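Local structure of lectin (Trichosanthes anguina, 4HR6) at residues N167-S172 against R182-R187; L220-I225 against N230-M235; T47-S50 against V54-L57; E151-D154 against M159-E162. The protein binds galactose-type sugars through its two ricin-type beta-trefoil domains, as part of a three-chain, nontoxic homologue of type II ribosome-inactivating proteins. All blocks are in the same frame, centred on the assembly; numbering follows the deposited sequence.

Contact 1: N167-S172 against R182-R187; sequences NKREQS and RVDDNR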
loop_
_atom_site.group_PDB
_atom_site.type_symbol
_atom_site.label_atom_id
_atom_site.label_comp_id
_atom_site.label_asym_id
_atom_site.label_seq_id
_atom_site.Cartn_x
_atom_site.Cartn_y
_atom_site.Cartn_z
ATOM N N ASN C 167 -3.226 -11.158 17.970
ATOM C CA ASN C 167 -2.968 -12.597 17.985
ATOM C C ASN C 167 -4.216 -13.489 18.023
ATOM O O ASN C 167 -4.090 -14.691 18.243
ATOM C CB ASN C 167 -2.032 -12.981 19.146
ATOM C CG ASN C 167 -0.728 -12.204 19.134
ATOM O OD1 ASN C 167 -0.228 -11.823 18.072
ATOM N ND2 ASN C 167 -0.160 -11.977 20.320
ATOM N N LYS C 168 -5.407 -12.928 17.820
ATOM C CA LYS C 168 -6.609 -13.750 17.699
ATOM C C LYS C 168 -6.618 -14.398 16.310
ATOM O O LYS C 168 -6.580 -13.706 15.283
ATOM C CB LYS C 168 -7.890 -12.946 17.920
ATOM C CG LYS C 168 -9.103 -13.847 18.092
ATOM C CD LYS C 168 -10.395 -13.078 18.267
ATOM C CE LYS C 168 -11.563 -14.027 18.492
ATOM N NZ LYS C 168 -12.735 -13.300 19.053
ATOM N N ARG C 169 -6.673 -15.728 16.301
ATOM C CA ARG C 169 -6.434 -16.525 15.098
ATOM C C ARG C 169 -7.483 -16.267 14.033
ATOM O O ARG C 169 -7.174 -16.263 12.850
ATOM C CB ARG C 169 -6.388 -18.020 15.450
ATOM C CG ARG C 169 -5.269 -18.408 16.413
ATOM C CD ARG C 169 -4.016 -18.903 15.697
ATOM N NE ARG C 169 -3.642 -18.057 14.561
ATOM C CZ ARG C 169 -2.762 -18.398 13.618
ATOM N NH1 ARG C 169 -2.124 -19.565 13.670
ATOM N NH2 ARG C 169 -2.508 -17.558 12.621
ATOM N N GLU C 170 -8.705 -16.002 14.469
ATOM C CA GLU C 170 -9.847 -15.825 13.565
ATOM C C GLU C 170 -9.812 -14.488 12.836
ATOM O O GLU C 170 -10.583 -14.273 11.903
ATOM C CB GLU C 170 -11.174 -15.904 14.341
ATOM C CG GLU C 170 -11.513 -17.263 14.948
ATOM C CD GLU C 170 -10.721 -17.591 16.200
ATOM O OE1 GLU C 170 -10.345 -16.663 16.944
ATOM O OE2 GLU C 170 -10.469 -18.788 16.441
ATOM N N GLN C 171 -8.954 -13.584 13.308
ATOM C CA GLN C 171 -8.795 -12.244 12.741
ATOM C C GLN C 171 -7.600 -12.146 11.783
ATOM O O GLN C 171 -7.286 -11.059 11.295
ATOM C CB GLN C 171 -8.680 -11.214 13.878
ATOM C CG GLN C 171 -9.970 -11.099 14.688
ATOM C CD GLN C 171 -10.015 -9.896 15.612
ATOM O OE1 GLN C 171 -8.983 -9.312 15.941
ATOM N NE2 GLN C 171 -11.224 -9.522 16.047
ATOM N N SER C 172 -6.965 -13.282 11.491
ATOM C CA SER C 172 -5.786 -13.316 10.635
ATOM C C SER C 172 -6.110 -13.900 9.262
ATOM O O SER C 172 -6.676 -15.005 9.143
ATOM C CB SER C 172 -4.654 -14.084 11.313
ATOM O OG SER C 172 -3.553 -14.237 10.432
ATOM N N ARG C 182 -7.824 -15.516 2.165
ATOM C CA ARG C 182 -8.038 -16.811 2.768
ATOM C C ARG C 182 -7.930 -16.803 4.280
ATOM O O ARG C 182 -7.193 -16.007 4.864
ATOM C CB ARG C 182 -7.033 -17.811 2.208
ATOM C CG ARG C 182 -7.105 -17.893 0.701
ATOM C CD ARG C 182 -6.437 -19.130 0.162
ATOM N NE ARG C 182 -6.507 -19.116 -1.299
ATOM C CZ ARG C 182 -6.289 -20.174 -2.074
ATOM N NH1 ARG C 182 -5.984 -21.346 -1.534
ATOM N NH2 ARG C 182 -6.375 -20.052 -3.389
ATOM N N VAL C 183 -8.661 -17.730 4.902
ATOM C CA VAL C 183 -8.646 -17.907 6.345
ATOM C C VAL C 183 -7.271 -18.466 6.670
ATOM O O VAL C 183 -6.818 -19.430 6.052
ATOM C CB VAL C 183 -9.790 -18.842 6.818
ATOM C CG1 VAL C 183 -9.726 -19.073 8.315
ATOM C CG2 VAL C 183 -11.141 -18.238 6.446
ATOM N N ASP C 184 -6.592 -17.838 7.617
ATOM C CA ASP C 184 -5.186 -18.119 7.832
ATOM C C ASP C 184 -5.006 -19.548 8.318
ATOM O O ASP C 184 -4.133 -20.260 7.824
ATOM C CB ASP C 184 -4.589 -17.113 8.826
ATOM C CG ASP C 184 -3.102 -17.287 9.022
ATOM O OD1 ASP C 184 -2.425 -17.847 8.136
ATOM O OD2 ASP C 184 -2.605 -16.835 10.064
ATOM N N ASP C 185 -5.847 -19.960 9.265
ATOM C CA ASP C 185 -5.824 -21.327 9.804
ATOM C C ASP C 185 -6.326 -22.396 8.822
ATOM O O ASP C 185 -6.041 -23.575 9.015
ATOM C CB ASP C 185 -6.635 -21.413 11.105
ATOM C CG ASP C 185 -5.849 -20.930 12.328
ATOM O OD1 ASP C 185 -4.656 -20.570 12.205
ATOM O OD2 ASP C 185 -6.440 -20.919 13.429
ATOM N N ASN C 186 -7.059 -21.990 7.786
ATOM C CA ASN C 186 -7.565 -22.932 6.776
ATOM C C ASN C 186 -7.517 -22.362 5.352
ATOM O O ASN C 186 -8.412 -21.635 4.932
ATOM C CB ASN C 186 -9.001 -23.346 7.139
ATOM C CG ASN C 186 -9.483 -24.570 6.374
ATOM O OD1 ASN C 186 -8.927 -24.947 5.341
ATOM N ND2 ASN C 186 -10.532 -25.200 6.890
ATOM N N ARG C 187 -6.485 -22.740 4.599
ATOM C CA ARG C 187 -6.228 -22.136 3.281
ATOM C C ARG C 187 -7.100 -22.691 2.154
ATOM O O ARG C 187 -6.949 -22.289 1.009
ATOM C CB ARG C 187 -4.748 -22.281 2.905
ATOM C CG ARG C 187 -3.768 -21.728 3.935
ATOM C CD ARG C 187 -3.910 -20.221 4.136
ATOM N NE ARG C 187 -3.057 -19.769 5.231
ATOM C CZ ARG C 187 -1.762 -19.467 5.125
ATOM N NH1 ARG C 187 -1.131 -19.551 3.959
ATOM N NH2 ARG C 187 -1.092 -19.077 6.206
HETATM O O HOH W 1 -7.930 -17.659 10.504
#

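Contact 2: L220-I225 against N230-M235; sequences LADGSI and NQRLAM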
loop_
_atom_site.group_PDB
_atom_site.type_symbol
_atom_site.label_atom_id
_atom_site.label_comp_id
_atom_site.label_asym_id
_atom_site.label_seq_id
_atom_site.Cartn_x
_atom_site.Cartn_y
_atom_site.Cartn_z
ATOM N N LEU C 220 -7.014 -1.364 -3.488
ATOM C CA LEU C 220 -6.643 -0.216 -4.307
ATOM C C LEU C 220 -6.256 1.011 -3.458
ATOM O O LEU C 220 -6.410 1.026 -2.234
ATOM C CB LEU C 220 -7.794 0.137 -5.250
ATOM C CG LEU C 220 -8.202 -0.938 -6.263
ATOM C CD1 LEU C 220 -9.474 -0.503 -6.972
ATOM C CD2 LEU C 220 -7.118 -1.233 -7.275
ATOM N N ALA C 221 -5.793 2.044 -4.138
ATOM C CA ALA C 221 -5.292 3.260 -3.492
ATOM C C ALA C 221 -6.387 4.125 -2.873
ATOM O O ALA C 221 -6.090 5.032 -2.117
ATOM C CB ALA C 221 -4.481 4.080 -4.493
ATOM N N ASP C 222 -7.652 3.850 -3.187
ATOM C CA ASP C 222 -8.767 4.587 -2.564
ATOM C C ASP C 222 -9.166 3.980 -1.226
ATOM O O ASP C 222 -10.147 4.387 -0.636
ATOM C CB ASP C 222 -9.987 4.628 -3.485
ATOM C CG ASP C 222 -10.504 3.249 -3.854
ATOM O OD1 ASP C 222 -9.936 2.216 -3.410
ATOM O OD2 ASP C 222 -11.482 3.205 -4.613
ATOM N N GLY C 223 -8.419 2.993 -0.758
ATOM C CA GLY C 223 -8.747 2.306 0.487
ATOM C C GLY C 223 -9.790 1.199 0.345
ATOM O O GLY C 223 -10.093 0.530 1.319
ATOM N N SER C 224 -10.332 0.989 -0.856
ATOM C CA SER C 224 -11.340 -0.064 -1.066
ATOM C C SER C 224 -10.737 -1.466 -1.150
ATOM O O SER C 224 -9.522 -1.646 -1.373
ATOM C CB SER C 224 -12.184 0.218 -2.313
ATOM O OG SER C 224 -11.454 0.062 -3.524
ATOM N N ILE C 225 -11.582 -2.461 -0.893
ATOM C CA ILE C 225 -11.295 -3.843 -1.263
ATOM C C ILE C 225 -12.304 -4.123 -2.353
ATOM O O ILE C 225 -13.500 -4.252 -2.070
ATOM C CB ILE C 225 -11.472 -4.801 -0.093
ATOM C CG1 ILE C 225 -10.503 -4.427 1.029
ATOM C CG2 ILE C 225 -11.258 -6.242 -0.539
ATOM C CD1 ILE C 225 -10.548 -5.343 2.239
ATOM N N ASN C 230 -13.806 -3.024 -14.838
ATOM C CA ASN C 230 -14.415 -1.702 -15.012
ATOM C C ASN C 230 -15.700 -1.573 -14.191
ATOM O O ASN C 230 -15.867 -0.600 -13.448
ATOM C CB ASN C 230 -14.696 -1.422 -16.494
ATOM N N GLN C 231 -16.594 -2.557 -14.320
ATOM C CA GLN C 231 -17.846 -2.591 -13.550
ATOM C C GLN C 231 -17.535 -3.010 -12.112
ATOM O O GLN C 231 -17.892 -4.103 -11.673
ATOM C CB GLN C 231 -18.847 -3.555 -14.195
ATOM N N ARG C 232 -16.877 -2.110 -11.384
ATOM C CA ARG C 232 -16.219 -2.427 -10.113
ATOM C C ARG C 232 -17.165 -2.305 -8.918
ATOM O O ARG C 232 -17.946 -1.364 -8.840
ATOM C CB ARG C 232 -15.021 -1.479 -9.927
ATOM C CG ARG C 232 -14.277 -1.608 -8.606
ATOM C CD ARG C 232 -13.063 -0.697 -8.566
ATOM N NE ARG C 232 -13.403 0.724 -8.449
ATOM C CZ ARG C 232 -13.317 1.461 -7.333
ATOM N NH1 ARG C 232 -12.910 0.939 -6.172
ATOM N NH2 ARG C 232 -13.650 2.749 -7.376
ATOM N N LEU C 233 -17.073 -3.253 -7.985
ATOM C CA LEU C 233 -17.797 -3.180 -6.711
ATOM C C LEU C 233 -16.834 -3.311 -5.522
ATOM O O LEU C 233 -15.812 -3.996 -5.617
ATOM C CB LEU C 233 -18.856 -4.285 -6.614
ATOM C CG LEU C 233 -19.862 -4.454 -7.762
ATOM C CD1 LEU C 233 -20.639 -5.758 -7.585
ATOM C CD2 LEU C 233 -20.804 -3.263 -7.860
ATOM N N ALA C 234 -17.212 -2.696 -4.397
ATOM C CA ALA C 234 -16.386 -2.638 -3.187
ATOM C C ALA C 234 -17.034 -3.316 -1.991
ATOM O O ALA C 234 -18.240 -3.254 -1.796
ATOM C CB ALA C 234 -16.131 -1.189 -2.834
ATOM N N MET C 235 -16.200 -3.930 -1.171
ATOM C CA MET C 235 -16.586 -4.450 0.120
ATOM C C MET C 235 -17.082 -3.279 0.981
ATOM O O MET C 235 -16.548 -2.166 0.915
ATOM C CB MET C 235 -15.385 -5.154 0.744
ATOM C CG MET C 235 -15.726 -6.165 1.806
ATOM S SD MET C 235 -14.350 -7.238 2.252
ATOM C CE MET C 235 -14.080 -8.113 0.726
HETATM O O HOH W 2 -14.152 -1.412 -0.020
#

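Contact 3: T47-S50 against V54-L57; sequences TFHS and VRSL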
loop_
_atom_site.group_PDB
_atom_site.type_symbol
_atom_site.label_atom_id
_atom_site.label_comp_id
_atom_site.label_asym_id
_atom_site.label_seq_id
_atom_site.Cartn_x
_atom_site.Cartn_y
_atom_site.Cartn_z
ATOM N N THR C 47 11.699 -12.307 -17.437
ATOM C CA THR C 47 12.332 -11.039 -17.711
ATOM C C THR C 47 11.431 -10.225 -18.614
ATOM O O THR C 47 11.046 -10.681 -19.693
ATOM C CB THR C 47 13.716 -11.247 -18.349
ATOM O OG1 THR C 47 14.535 -11.979 -17.435
ATOM C CG2 THR C 47 14.408 -9.902 -18.658
ATOM N N PHE C 48 11.099 -9.020 -18.153
ATOM C CA PHE C 48 10.240 -8.091 -18.884
ATOM C C PHE C 48 11.108 -7.049 -19.586
ATOM O O PHE C 48 12.049 -6.530 -18.989
ATOM C CB PHE C 48 9.286 -7.378 -17.905
ATOM C CG PHE C 48 8.230 -8.274 -17.309
ATOM C CD1 PHE C 48 8.568 -9.262 -16.406
ATOM C CD2 PHE C 48 6.898 -8.110 -17.650
ATOM C CE1 PHE C 48 7.590 -10.090 -15.864
ATOM C CE2 PHE C 48 5.915 -8.931 -17.116
ATOM C CZ PHE C 48 6.260 -9.915 -16.220
ATOM N N HIS C 49 10.782 -6.737 -20.841
ATOM C CA HIS C 49 11.564 -5.809 -21.652
ATOM C C HIS C 49 10.710 -4.645 -22.085
ATOM O O HIS C 49 9.497 -4.722 -22.017
ATOM C CB HIS C 49 12.100 -6.525 -22.896
ATOM C CG HIS C 49 13.165 -7.524 -22.593
ATOM N ND1 HIS C 49 14.505 -7.205 -22.602
ATOM C CD2 HIS C 49 13.088 -8.825 -22.239
ATOM C CE1 HIS C 49 15.211 -8.272 -22.279
ATOM N NE2 HIS C 49 14.374 -9.271 -22.059
ATOM N N SER C 50 11.349 -3.582 -22.568
ATOM C CA SER C 50 10.637 -2.423 -23.128
ATOM C C SER C 50 9.845 -2.742 -24.417
ATOM O O SER C 50 9.021 -1.936 -24.859
ATOM C CB SER C 50 11.623 -1.279 -23.388
ATOM O OG SER C 50 12.510 -1.127 -22.293
ATOM N N VAL C 54 7.817 -10.740 -22.605
ATOM C CA VAL C 54 8.111 -11.389 -21.349
ATOM C C VAL C 54 8.882 -12.659 -21.685
ATOM O O VAL C 54 8.410 -13.463 -22.497
ATOM C CB VAL C 54 6.787 -11.737 -20.626
ATOM C CG1 VAL C 54 7.061 -12.335 -19.261
ATOM C CG2 VAL C 54 5.915 -10.497 -20.517
ATOM N N ARG C 55 10.045 -12.852 -21.062
ATOM C CA ARG C 55 10.997 -13.883 -21.499
ATOM C C ARG C 55 11.496 -14.764 -20.391
ATOM O O ARG C 55 11.853 -14.273 -19.329
ATOM C CB ARG C 55 12.222 -13.243 -22.174
ATOM C CG ARG C 55 11.867 -12.169 -23.193
ATOM C CD ARG C 55 12.945 -11.958 -24.258
ATOM N NE ARG C 55 12.528 -10.936 -25.217
ATOM C CZ ARG C 55 13.294 -10.415 -26.178
ATOM N NH1 ARG C 55 14.544 -10.826 -26.365
ATOM N NH2 ARG C 55 12.792 -9.480 -26.974
ATOM N N SER C 56 11.532 -16.072 -20.654
ATOM C CA SER C 56 12.267 -17.009 -19.820
ATOM C C SER C 56 13.206 -17.820 -20.704
ATOM O O SER C 56 12.917 -18.048 -21.884
ATOM C CB SER C 56 11.332 -17.946 -19.074
ATOM O OG SER C 56 12.048 -18.604 -18.040
ATOM N N LEU C 57 14.340 -18.214 -20.125
ATOM C CA LEU C 57 15.372 -19.009 -20.807
ATOM C C LEU C 57 15.845 -18.442 -22.151
ATOM O O LEU C 57 16.406 -19.175 -22.958
ATOM C CB LEU C 57 14.884 -20.451 -21.003
ATOM C CG LEU C 57 14.406 -21.156 -19.733
ATOM C CD1 LEU C 57 13.779 -22.497 -20.078
ATOM C CD2 LEU C 57 15.543 -21.317 -18.734
#

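Contact 4: E151-D154 against M159-E162; sequences EATD and MWLE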
loop_
_atom_site.group_PDB
_atom_site.type_symbol
_atom_site.label_atom_id
_atom_site.label_comp_id
_atom_site.label_asym_id
_atom_site.label_seq_id
_atom_site.Cartn_x
_atom_site.Cartn_y
_atom_site.Cartn_z
ATOM N N GLU C 151 -13.499 -10.618 11.230
ATOM C CA GLU C 151 -13.339 -11.899 11.896
ATOM C C GLU C 151 -14.077 -13.036 11.154
ATOM O O GLU C 151 -15.189 -12.857 10.632
ATOM C CB GLU C 151 -13.821 -11.794 13.337
ATOM C CG GLU C 151 -13.337 -12.937 14.209
ATOM C CD GLU C 151 -13.687 -12.731 15.660
ATOM O OE1 GLU C 151 -13.122 -11.809 16.277
ATOM O OE2 GLU C 151 -14.533 -13.485 16.176
ATOM N N ALA C 152 -13.418 -14.186 11.085
ATOM C CA ALA C 152 -14.031 -15.411 10.582
ATOM C C ALA C 152 -14.828 -16.010 11.741
ATOM O O ALA C 152 -14.237 -16.452 12.736
ATOM C CB ALA C 152 -12.971 -16.399 10.103
ATOM N N THR C 153 -16.153 -15.989 11.614
ATOM C CA THR C 153 -17.058 -16.473 12.670
ATOM C C THR C 153 -17.734 -17.824 12.355
ATOM O O THR C 153 -17.638 -18.352 11.231
ATOM C CB THR C 153 -18.167 -15.439 12.916
ATOM O OG1 THR C 153 -18.879 -15.206 11.692
ATOM C CG2 THR C 153 -17.569 -14.122 13.428
ATOM N N ASP C 154 -18.419 -18.364 13.366
ATOM C CA ASP C 154 -19.234 -19.578 13.239
ATOM C C ASP C 154 -18.438 -20.741 12.658
ATOM O O ASP C 154 -18.777 -21.272 11.594
ATOM C CB ASP C 154 -20.480 -19.290 12.386
ATOM C CG ASP C 154 -21.428 -18.304 13.049
ATOM O OD1 ASP C 154 -21.418 -18.223 14.287
ATOM O OD2 ASP C 154 -22.194 -17.616 12.343
ATOM N N MET C 159 -18.439 -14.243 8.275
ATOM C CA MET C 159 -17.530 -13.156 8.640
ATOM C C MET C 159 -18.204 -11.802 8.851
ATOM O O MET C 159 -19.142 -11.446 8.147
ATOM C CB MET C 159 -16.380 -13.036 7.620
ATOM C CG MET C 159 -16.750 -12.429 6.277
ATOM S SD MET C 159 -15.272 -11.854 5.409
ATOM C CE MET C 159 -15.949 -10.428 4.561
ATOM N N TRP C 160 -17.721 -11.075 9.857
ATOM C CA TRP C 160 -18.138 -9.697 10.120
ATOM C C TRP C 160 -17.098 -8.983 11.001
ATOM O O TRP C 160 -16.053 -9.544 11.345
ATOM C CB TRP C 160 -19.532 -9.650 10.779
ATOM C CG TRP C 160 -19.663 -10.484 12.025
ATOM C CD1 TRP C 160 -19.107 -10.245 13.249
ATOM C CD2 TRP C 160 -20.414 -11.696 12.159
ATOM N NE1 TRP C 160 -19.447 -11.247 14.136
ATOM C CE2 TRP C 160 -20.263 -12.141 13.492
ATOM C CE3 TRP C 160 -21.209 -12.446 11.280
ATOM C CZ2 TRP C 160 -20.867 -13.308 13.963
ATOM C CZ3 TRP C 160 -21.808 -13.602 11.750
ATOM C CH2 TRP C 160 -21.634 -14.022 13.080
ATOM N N LEU C 161 -17.413 -7.754 11.384
ATOM C CA LEU C 161 -16.518 -6.944 12.201
ATOM C C LEU C 161 -16.679 -7.164 13.702
ATOM O O LEU C 161 -17.779 -7.098 14.254
ATOM C CB LEU C 161 -16.703 -5.469 11.849
ATOM C CG LEU C 161 -16.245 -5.152 10.424
ATOM C CD1 LEU C 161 -16.720 -3.773 9.994
ATOM C CD2 LEU C 161 -14.739 -5.278 10.328
ATOM N N GLU C 162 -15.557 -7.452 14.343
ATOM C CA GLU C 162 -15.467 -7.568 15.778
ATOM C C GLU C 162 -14.362 -6.616 16.235
ATOM O O GLU C 162 -13.636 -6.060 15.412
ATOM C CB GLU C 162 -15.135 -9.010 16.153
ATOM C CG GLU C 162 -16.289 -9.980 15.897
ATOM C CD GLU C 162 -17.462 -9.780 16.858
ATOM O OE1 GLU C 162 -18.629 -9.931 16.428
ATOM O OE2 GLU C 162 -17.222 -9.455 18.040
#

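Contact 1: N167-S172 against R182-R187
The carboxylate oxygen OD2 of D184 is gripped from two directions by the segment 167-172: R169 NH2 reaches it at 2.7 Å, near the plane of the guanidinium, and S172 OG donates to it at 2.8 Å from above the carboxylate plane. With OG anti to the backbone N (chi1 174°), the S172 hydroxyl is turned to this oxygen, and a serine suits the place because its short side chain brings the donor to the acid while its own carbonyl stays close by. That carbonyl takes a bent bond from the amide across the contact, D184 N to S172 O at 3.2 Å, so side chain and main chain of the same two residues are paired.

Bends at chi2 and chi3 bring the R169 guanidinium to the two aspartates, and the second acid meets it quite differently. D185 OD1 lies over one face of the guanidinium, 3.1 Å from R169 NH1, with the two planes 85° apart; the attraction is of charges alone. The other oxygen of D184 is engaged too, since R187 grips this aspartate side-on, NH2 holding OD1 at 2.6 Å and NE holding the main-chain O. Water 1 donates to R169 O and S172 O and reaches across through a weak bond accepted from D185 N.

The 3-10 turn 169-171 is thereby tied to the corner that follows strand 181-183 in the second beta-trefoil domain. With two arginines and a hydroxyl around one carboxylate, D184 is probably stabilised as the anion, its rotation fixed by partners on both oxygens.

Contact 2: L220-I225 against N230-M235
The guanidinium of R232 has S224 at its edge, with CB in plane and OG near it, while L220 CD1 and D222 OD2 approach obliquely. The carboxylate of D222 is turned 41° from the guanidinium and uses the syn lone pair of OD2 to accept from R232 NH1 at 3.1 Å, a salt bridge whose donor geometry is bent. The same NH1 also bonds to S226 OG, just beyond the first segment.

An aspartate suits this turn because its other oxygen works locally: D222 OD1 accepts from S224 N at 2.9 Å, an Asx turn, and from S224 OG at 2.6 Å. The type I turn L220-G223 ends on a glycine, whose positive phi (83°) would press a CB against the preceding carbonyl.

Further along, M235 N donates almost straight to I225 O, 2.9 Å away, and water 2 bridges I225 N to M235 O. Beside this bond the flexible M235 side chain, bent at chi3, brings CE to 3.6 Å from I225 CG2.

At the turn, A221 O accepts from R121 of a neighbouring lectin chain. Within the second ricin-type beta-trefoil domain, I225 touches W260, and strand 234-237 pairs antiparallel with strand 247-250, where M235 packs on I247.

Contact 3: T47-S50 against V54-L57
F48 and V54 lie side by side and point the same way from their two strands, with the two valine methyls set against the phenyl ring. V54 CG1, anti to the backbone N (chi1 -176°), sits over one ring face in a CH-pi contact, 4.1 Å from the centroid and offset toward the rim. The second methyl, CG2, meets the ring at CE2, 3.7 Å away. A beta-branched residue suits a strand, and here its two methyls cover different parts of the aromatic surface.

R55, on the other face of the sheet, meets H49 crosswise. The two side chains cross at about a right angle, imidazole and guanidinium planes being 39° apart. H49 CD2 packs against the aliphatic part of R55, 3.7 Å from CG, and the arginine, extended from CG to NE, carries its charged end on to a salt bridge with D51 and a bond to T53 OG1.

These strands form a beta hairpin of the first ricin-type beta-trefoil domain, with T47 and R55 as a hydrogen-bonded antiparallel pair and F48 and V54 as the following non-hydrogen-bonded pair. T47 N donates to R55 O at 2.7 Å, and R55 N returns a bond to T47 O at 2.8 Å. The same carbonyl of T47 receives a CA-H...O contact from V54 CA.

T47 lies on the R55 face, its CB against R55 O and its hydroxyl bonded to T9 of the adjoining strand 7-13. On the opposite face F48 packs on T10 and I12 of that strand and on L166 of a neighbouring lectin chain, while V54 touches W87.

Contact 4: E151-D154 against M159-E162
E151 begins the pairing with both of its main-chain polar groups: its N donates to W160 O at 2.8 Å, and its O accepts from W160 N at 3.2 Å. The same carbonyl is approached by M159 CA, a CA-H...O contact. The glutamate side chain, with CG anti to the backbone N (chi1 -164°) and extended beyond, runs obliquely across E162, so that OE1 lies 3.4 Å from E162 CB. This buried OE1 forms a salt bridge with K168 NZ and takes a hydrogen bond from Q171 NE2, partners that suit an acid in such a place.

A152 stands opposite M159 as a non-hydrogen-bonded pair in the antiparallel hairpin of strands 148-153 and 158-163, part of the second ricin-type beta-trefoil domain. Both pack on strand 201-208, A152 on I206 and M159 on I204, and the longer M159 also leans on L150.

T153 then crosses the W160 side chain at about a right angle and lies over one face of the indole. Its CG2 sits 3.7 Å from the centroid of the five-membered ring, a CH-pi contact, and OG1 is 3.3 Å from CH2. A threonine fits here because its methyl lies toward the five-membered ring and its OG1 toward the outer six-membered ring.

D154 closes the segment with OD2 3.7 Å from W160 CH2, its carboxylate steeply inclined to the indole. The indole itself is held by its NE1, which donates almost in the ring plane to the anti lone pair of E162 OE1, 2.8 Å away, and K245 makes a cation-pi contact with the ring.

From the N terminus, contact 3 comes first, closing the hairpin 46-49/54-56 in the first trefoil domain. The other three follow in series within the second trefoil domain, none nested or crossing: contact 4 closes the hairpin 148-153/158-163, contact 1 brings the loop before strand 173-175 to the corner after strand 181-183, and contact 2 closes the short connection to strand 234-237. Contacts 1 and 4 adjoin, E170 O lying 3.0 Å from A152 N in a probable hydrogen bond. Contact 2 meets contact 4 through packing of M235 SD on M159 CE. Contact 3 stands apart, its centre about 43 Å from that of contact 4.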